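Local structure of NAD-dependent dehydrogenase (Rhizobium meliloti, 4Z0P) at residues A[25-30]-A[296-301]; A[136-141]-A[162-167]. The protein catalyses the NADPH-dependent reduction of the 2-oxoacids glyoxylate and hydroxypyruvate, as a member of the D-isomer-specific 2-hydroxyacid dehydrogenase family. All blocks are in the same frame, centred on the assembly; numbering follows the deposited sequence.

Interaction 1: A[25-30]-A[296-301]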
loop_
_atom_site.group_PDB
_atom_site.type_symbol
_atom_site.label_atom_id
_atom_site.label_comp_id
_atom_site.label_asym_id
_atom_site.label_seq_id
_atom_site.Cartn_x
_atom_site.Cartn_y
_atom_site.Cartn_z
ATOM N N GLY A 25 -25.282 -9.180 22.472
ATOM C CA GLY A 25 -26.329 -9.040 21.466
ATOM C C GLY A 25 -26.210 -9.968 20.257
ATOM O O GLY A 25 -27.005 -9.854 19.330
ATOM N N ALA A 26 -25.254 -10.897 20.253
ATOM C CA ALA A 26 -25.140 -11.848 19.154
ATOM C C ALA A 26 -26.231 -12.902 19.310
ATOM O O ALA A 26 -26.636 -13.200 20.427
ATOM C CB ALA A 26 -23.776 -12.511 19.149
ATOM N N PHE A 27 -26.698 -13.436 18.182
ATOM C CA PHE A 27 -27.659 -14.547 18.145
ATOM C C PHE A 27 -28.865 -14.321 19.063
ATOM O O PHE A 27 -29.081 -15.073 20.005
ATOM C CB PHE A 27 -26.929 -15.841 18.491
ATOM C CG PHE A 27 -25.744 -16.099 17.608
ATOM C CD1 PHE A 27 -25.925 -16.486 16.292
ATOM C CD2 PHE A 27 -24.454 -15.955 18.094
ATOM C CE1 PHE A 27 -24.834 -16.704 15.462
ATOM C CE2 PHE A 27 -23.360 -16.186 17.266
ATOM C CZ PHE A 27 -23.558 -16.556 15.952
ATOM N N PRO A 28 -29.634 -13.254 18.807
ATOM C CA PRO A 28 -30.716 -12.920 19.732
ATOM C C PRO A 28 -31.712 -14.070 19.843
ATOM O O PRO A 28 -32.029 -14.711 18.843
ATOM C CB PRO A 28 -31.340 -11.653 19.124
ATOM C CG PRO A 28 -30.786 -11.535 17.753
ATOM C CD PRO A 28 -29.472 -12.237 17.751
ATOM N N GLY A 29 -32.135 -14.366 21.062
ATOM C CA GLY A 29 -33.094 -15.440 21.310
ATOM C C GLY A 29 -32.482 -16.828 21.466
ATOM O O GLY A 29 -33.218 -17.782 21.724
ATOM N N ARG A 30 -31.160 -16.958 21.313
ATOM C CA ARG A 30 -30.458 -18.243 21.453
ATOM C C ARG A 30 -29.422 -18.147 22.544
ATOM O O ARG A 30 -28.771 -17.125 22.691
ATOM C CB ARG A 30 -29.708 -18.610 20.162
ATOM C CG ARG A 30 -30.582 -18.739 18.943
ATOM C CD ARG A 30 -29.773 -19.066 17.716
ATOM N NE ARG A 30 -30.657 -19.106 16.558
ATOM C CZ ARG A 30 -31.391 -20.150 16.185
ATOM N NH1 ARG A 30 -31.360 -21.306 16.842
ATOM N NH2 ARG A 30 -32.162 -20.042 15.119
ATOM N N HIS A 296 -22.979 -12.932 9.713
ATOM C CA HIS A 296 -22.963 -13.937 8.640
ATOM C C HIS A 296 -23.581 -15.263 9.084
ATOM O O HIS A 296 -24.441 -15.802 8.394
ATOM C CB HIS A 296 -21.529 -14.096 8.106
ATOM C CG HIS A 296 -21.175 -15.462 7.606
ATOM N ND1 HIS A 296 -21.389 -15.859 6.301
ATOM C CD2 HIS A 296 -20.533 -16.492 8.213
ATOM C CE1 HIS A 296 -20.916 -17.083 6.135
ATOM N NE2 HIS A 296 -20.402 -17.492 7.282
ATOM N N VAL A 297 -23.179 -15.746 10.261
ATOM C CA VAL A 297 -23.725 -16.996 10.783
ATOM C C VAL A 297 -25.230 -16.855 11.047
ATOM O O VAL A 297 -26.008 -17.751 10.676
ATOM C CB VAL A 297 -22.985 -17.483 12.045
ATOM C CG1 VAL A 297 -23.653 -18.726 12.637
ATOM C CG2 VAL A 297 -21.535 -17.824 11.719
ATOM N N GLU A 298 -25.634 -15.747 11.682
ATOM C CA GLU A 298 -27.057 -15.472 11.916
ATOM C C GLU A 298 -27.874 -15.532 10.623
ATOM O O GLU A 298 -28.964 -16.132 10.579
ATOM C CB GLU A 298 -27.252 -14.109 12.555
ATOM C CG GLU A 298 -26.907 -14.064 14.019
ATOM C CD GLU A 298 -26.729 -12.652 14.546
ATOM O OE1 GLU A 298 -27.151 -11.688 13.878
ATOM O OE2 GLU A 298 -26.157 -12.508 15.643
ATOM N N HIS A 299 -27.335 -14.911 9.578
ATOM C CA HIS A 299 -28.014 -14.836 8.270
ATOM C C HIS A 299 -28.175 -16.229 7.673
ATOM O O HIS A 299 -29.263 -16.583 7.208
ATOM C CB HIS A 299 -27.252 -13.891 7.324
ATOM C CG HIS A 299 -27.859 -13.766 5.956
ATOM N ND1 HIS A 299 -29.116 -13.241 5.742
ATOM C CD2 HIS A 299 -27.374 -14.089 4.732
ATOM C CE1 HIS A 299 -29.386 -13.255 4.448
ATOM N NE2 HIS A 299 -28.347 -13.769 3.812
ATOM N N GLN A 300 -27.117 -17.037 7.739
ATOM C CA GLN A 300 -27.164 -18.409 7.213
ATOM C C GLN A 300 -28.095 -19.311 8.012
ATOM O O GLN A 300 -28.822 -20.116 7.420
ATOM C CB GLN A 300 -25.761 -19.022 7.123
ATOM C CG GLN A 300 -24.872 -18.325 6.100
ATOM C CD GLN A 300 -25.506 -18.221 4.701
ATOM O OE1 GLN A 300 -26.046 -19.194 4.181
ATOM N NE2 GLN A 300 -25.445 -17.034 4.094
ATOM N N ILE A 301 -28.077 -19.180 9.339
ATOM C CA ILE A 301 -29.041 -19.900 10.185
ATOM C C ILE A 301 -30.476 -19.543 9.748
ATOM O O ILE A 301 -31.316 -20.432 9.602
ATOM C CB ILE A 301 -28.845 -19.610 11.689
ATOM C CG1 ILE A 301 -27.578 -20.298 12.198
ATOM C CG2 ILE A 301 -30.043 -20.110 12.500
ATOM C CD1 ILE A 301 -27.110 -19.881 13.582
#

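Interaction 2: A[136-141]-A[162-167]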
loop_
_atom_site.group_PDB
_atom_site.type_symbol
_atom_site.label_atom_id
_atom_site.label_comp_id
_atom_site.label_asym_id
_atom_site.label_seq_id
_atom_site.Cartn_x
_atom_site.Cartn_y
_atom_site.Cartn_z
ATOM N N PRO A 136 10.945 2.256 -10.598
ATOM C CA PRO A 136 9.857 1.965 -11.535
ATOM C C PRO A 136 8.500 2.397 -10.997
ATOM O O PRO A 136 8.327 2.575 -9.786
ATOM C CB PRO A 136 9.899 0.444 -11.654
ATOM C CG PRO A 136 10.512 -0.009 -10.395
ATOM C CD PRO A 136 11.534 1.021 -10.042
ATOM N N GLU A 137 7.551 2.589 -11.892
ATOM C CA GLU A 137 6.178 2.812 -11.478
ATOM C C GLU A 137 5.474 1.452 -11.454
ATOM O O GLU A 137 5.979 0.446 -12.006
ATOM C CB GLU A 137 5.454 3.805 -12.397
ATOM C CG GLU A 137 5.252 3.341 -13.829
ATOM C CD GLU A 137 4.404 4.285 -14.664
ATOM O OE1 GLU A 137 3.247 4.545 -14.298
ATOM O OE2 GLU A 137 4.894 4.731 -15.720
ATOM N N ALA A 138 4.300 1.410 -10.836
ATOM C CA ALA A 138 3.560 0.148 -10.745
ATOM C C ALA A 138 3.311 -0.525 -12.088
ATOM O O ALA A 138 3.402 -1.751 -12.212
ATOM C CB ALA A 138 2.247 0.361 -10.016
ATOM N N ALA A 139 3.025 0.283 -13.114
ATOM C CA ALA A 139 2.742 -0.239 -14.451
ATOM C C ALA A 139 3.919 -0.997 -15.088
ATOM O O ALA A 139 3.731 -1.774 -16.019
ATOM C CB ALA A 139 2.266 0.877 -15.382
ATOM N N ASP A 140 5.116 -0.796 -14.566
ATOM C CA ASP A 140 6.331 -1.522 -14.998
ATOM C C ASP A 140 6.435 -2.941 -14.425
ATOM O O ASP A 140 7.327 -3.691 -14.825
ATOM C CB ASP A 140 7.587 -0.756 -14.566
ATOM C CG ASP A 140 7.700 0.625 -15.203
ATOM O OD1 ASP A 140 7.287 0.792 -16.378
ATOM O OD2 ASP A 140 8.235 1.554 -14.525
ATOM N N VAL A 141 5.551 -3.291 -13.489
ATOM C CA VAL A 141 5.563 -4.582 -12.771
ATOM C C VAL A 141 4.288 -5.347 -13.086
ATOM O O VAL A 141 3.180 -4.802 -13.016
ATOM C CB VAL A 141 5.671 -4.355 -11.258
ATOM C CG1 VAL A 141 5.448 -5.652 -10.438
ATOM C CG2 VAL A 141 7.030 -3.740 -10.947
ATOM N N MET A 162 -4.501 0.680 -8.879
ATOM C CA MET A 162 -3.332 1.427 -8.407
ATOM C C MET A 162 -2.221 1.529 -9.443
ATOM O O MET A 162 -1.224 2.217 -9.207
ATOM C CB MET A 162 -2.799 0.812 -7.118
ATOM C CG MET A 162 -3.589 1.210 -5.874
ATOM S SD MET A 162 -3.502 2.951 -5.499
ATOM C CE MET A 162 -1.739 3.146 -5.192
ATOM N N GLY A 163 -2.379 0.840 -10.571
ATOM C CA GLY A 163 -1.492 0.973 -11.726
ATOM C C GLY A 163 -0.702 -0.278 -12.088
ATOM O O GLY A 163 -0.067 -0.306 -13.137
ATOM N N PHE A 164 -0.694 -1.315 -11.238
ATOM C CA PHE A 164 0.011 -2.540 -11.591
ATOM C C PHE A 164 -0.591 -3.202 -12.821
ATOM O O PHE A 164 -1.793 -3.110 -13.078
ATOM C CB PHE A 164 -0.012 -3.552 -10.443
ATOM C CG PHE A 164 0.837 -3.160 -9.258
ATOM C CD1 PHE A 164 2.195 -3.418 -9.266
ATOM C CD2 PHE A 164 0.269 -2.565 -8.131
ATOM C CE1 PHE A 164 2.999 -3.057 -8.192
ATOM C CE2 PHE A 164 1.072 -2.207 -7.048
ATOM C CZ PHE A 164 2.432 -2.459 -7.075
ATOM N N LYS A 165 0.260 -3.862 -13.600
ATOM C CA LYS A 165 -0.229 -4.833 -14.574
ATOM C C LYS A 165 -0.575 -6.068 -13.785
ATOM O O LYS A 165 0.240 -6.526 -12.980
ATOM C CB LYS A 165 0.848 -5.116 -15.630
ATOM C CG LYS A 165 0.445 -6.154 -16.662
ATOM C CD LYS A 165 -0.335 -5.545 -17.818
ATOM C CE LYS A 165 -0.724 -6.608 -18.832
ATOM N NZ LYS A 165 -1.708 -7.571 -18.272
ATOM N N VAL A 166 -1.740 -6.645 -14.025
ATOM C CA VAL A 166 -2.185 -7.784 -13.223
ATOM C C VAL A 166 -2.669 -8.887 -14.118
ATOM O O VAL A 166 -3.437 -8.647 -15.047
ATOM C CB VAL A 166 -3.314 -7.382 -12.239
ATOM C CG1 VAL A 166 -3.675 -8.569 -11.368
ATOM C CG2 VAL A 166 -2.901 -6.211 -11.365
ATOM N N ILE A 167 -2.230 -10.098 -13.815
ATOM C CA ILE A 167 -2.759 -11.293 -14.450
ATOM C C ILE A 167 -3.107 -12.312 -13.365
ATOM O O ILE A 167 -2.561 -12.268 -12.273
ATOM C CB ILE A 167 -1.770 -11.894 -15.482
ATOM C CG1 ILE A 167 -0.419 -12.274 -14.832
ATOM C CG2 ILE A 167 -1.557 -10.913 -16.616
ATOM C CD1 ILE A 167 0.604 -12.868 -15.777
#

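Interaction 1: A[25-30]-A[296-301]
Ala26 brings its CB to within 4.2 Å of Glu298 OE2, its small methyl being compatible with the carboxylate's approach. Next along, Phe27 N donates to Glu298 OE2 over 2.8 Å, in a nearly straight bond (167°) that arrives from above the carboxylate plane. With CG beside its backbone N (chi1 -76°) and the rest of the chain extended, Glu298 projects off the helix to meet this loop. The Phe27 side chain belongs to the same grip: OE2 lies over one ring face, toward the rim, while Glu298 CG presses on Phe27 CD1 at 3.5 Å. Val297 CG1 packs against Phe27 CE1 at the ring edge, 3.7 Å away, and Phe294 adds a second ring. Pro28 and Gly29 are the central residues of a type II turn, where proline's fixed phi and glycine's positive phi both fit. Arg30, extended from CG to NE, slides past Ile301, whose CG2 approaches Arg30 NH2 at 3.4 Å. The Arg30 guanidinium is hydrogen-bonded to Ser6 O and salt-bridged to Glu305. Val297 and Ile301 touch Phe71, and Ile301 Val8, so helix 290-305 packs on the N-terminal parallel sheet, as the C-terminal part returns to the substrate-binding domain in D-2-hydroxyacid dehydrogenases.

Interaction 2: A[136-141]-A[162-167]
One face of the Phe164 ring carries Ala138 CB, which sits over the ring centre at 3.7 Å and only 6° off the normal, a textbook CH-pi contact; Val141 CB lies at the edge, 4.1 Å from Phe164 CD1. In the Rossmann fold, 136-141 leads into the first strand of the beta-alpha-beta unit (142-146) and 162-167 carries the chain from helix 150-161 into its second strand, 165-169. Phe164 CG stands beside its own backbone N (chi1 -70°). Ala138 CB also touches Phe164 N, at 3.6 Å, and a methyl is the right size for so close a fit. From helix 97-115, Leu115 touches Ala138 and Val141, and Cys111 touches Phe164; Glu105 of the second subunit accepts a hydrogen bond from Ala138 N. Gly163 ends the preceding helix in a Schellman motif with positive phi, a conformation suited to a residue without a side chain, and Gly163 O lies 3.1 Å from Ala139 CA. Lys165 directs its charged end away, to Glu180, but Lys165 CB packs against Val141 O at 3.5 Å. That same Val141 O accepts a hydrogen bond from Lys165 N over 3.1 Å, with a bent N-H...O angle of 140°.

Overall arrangement
Interactions 1 and 2 lie in different domains of the enzyme, on opposite sides of the chain's centre: their centres are 42 Å apart and their nearest atoms about 26 Å. Along the chain, 136-141 and 162-167 are nested inside the loop that 25-30 and 296-301 close. Between them lies the cleft holding NADPH and one of the oxalates. Both stand back from the bound ligands, to judge by side-chain distances: that of Val297 is about 13 Å from a bound oxalate and about 10 Å from that of Arg93, an NADPH-binding residue, whereas that of Lys165 is about 12 Å from that of Met148, another. Only interaction 2 touches the second subunit.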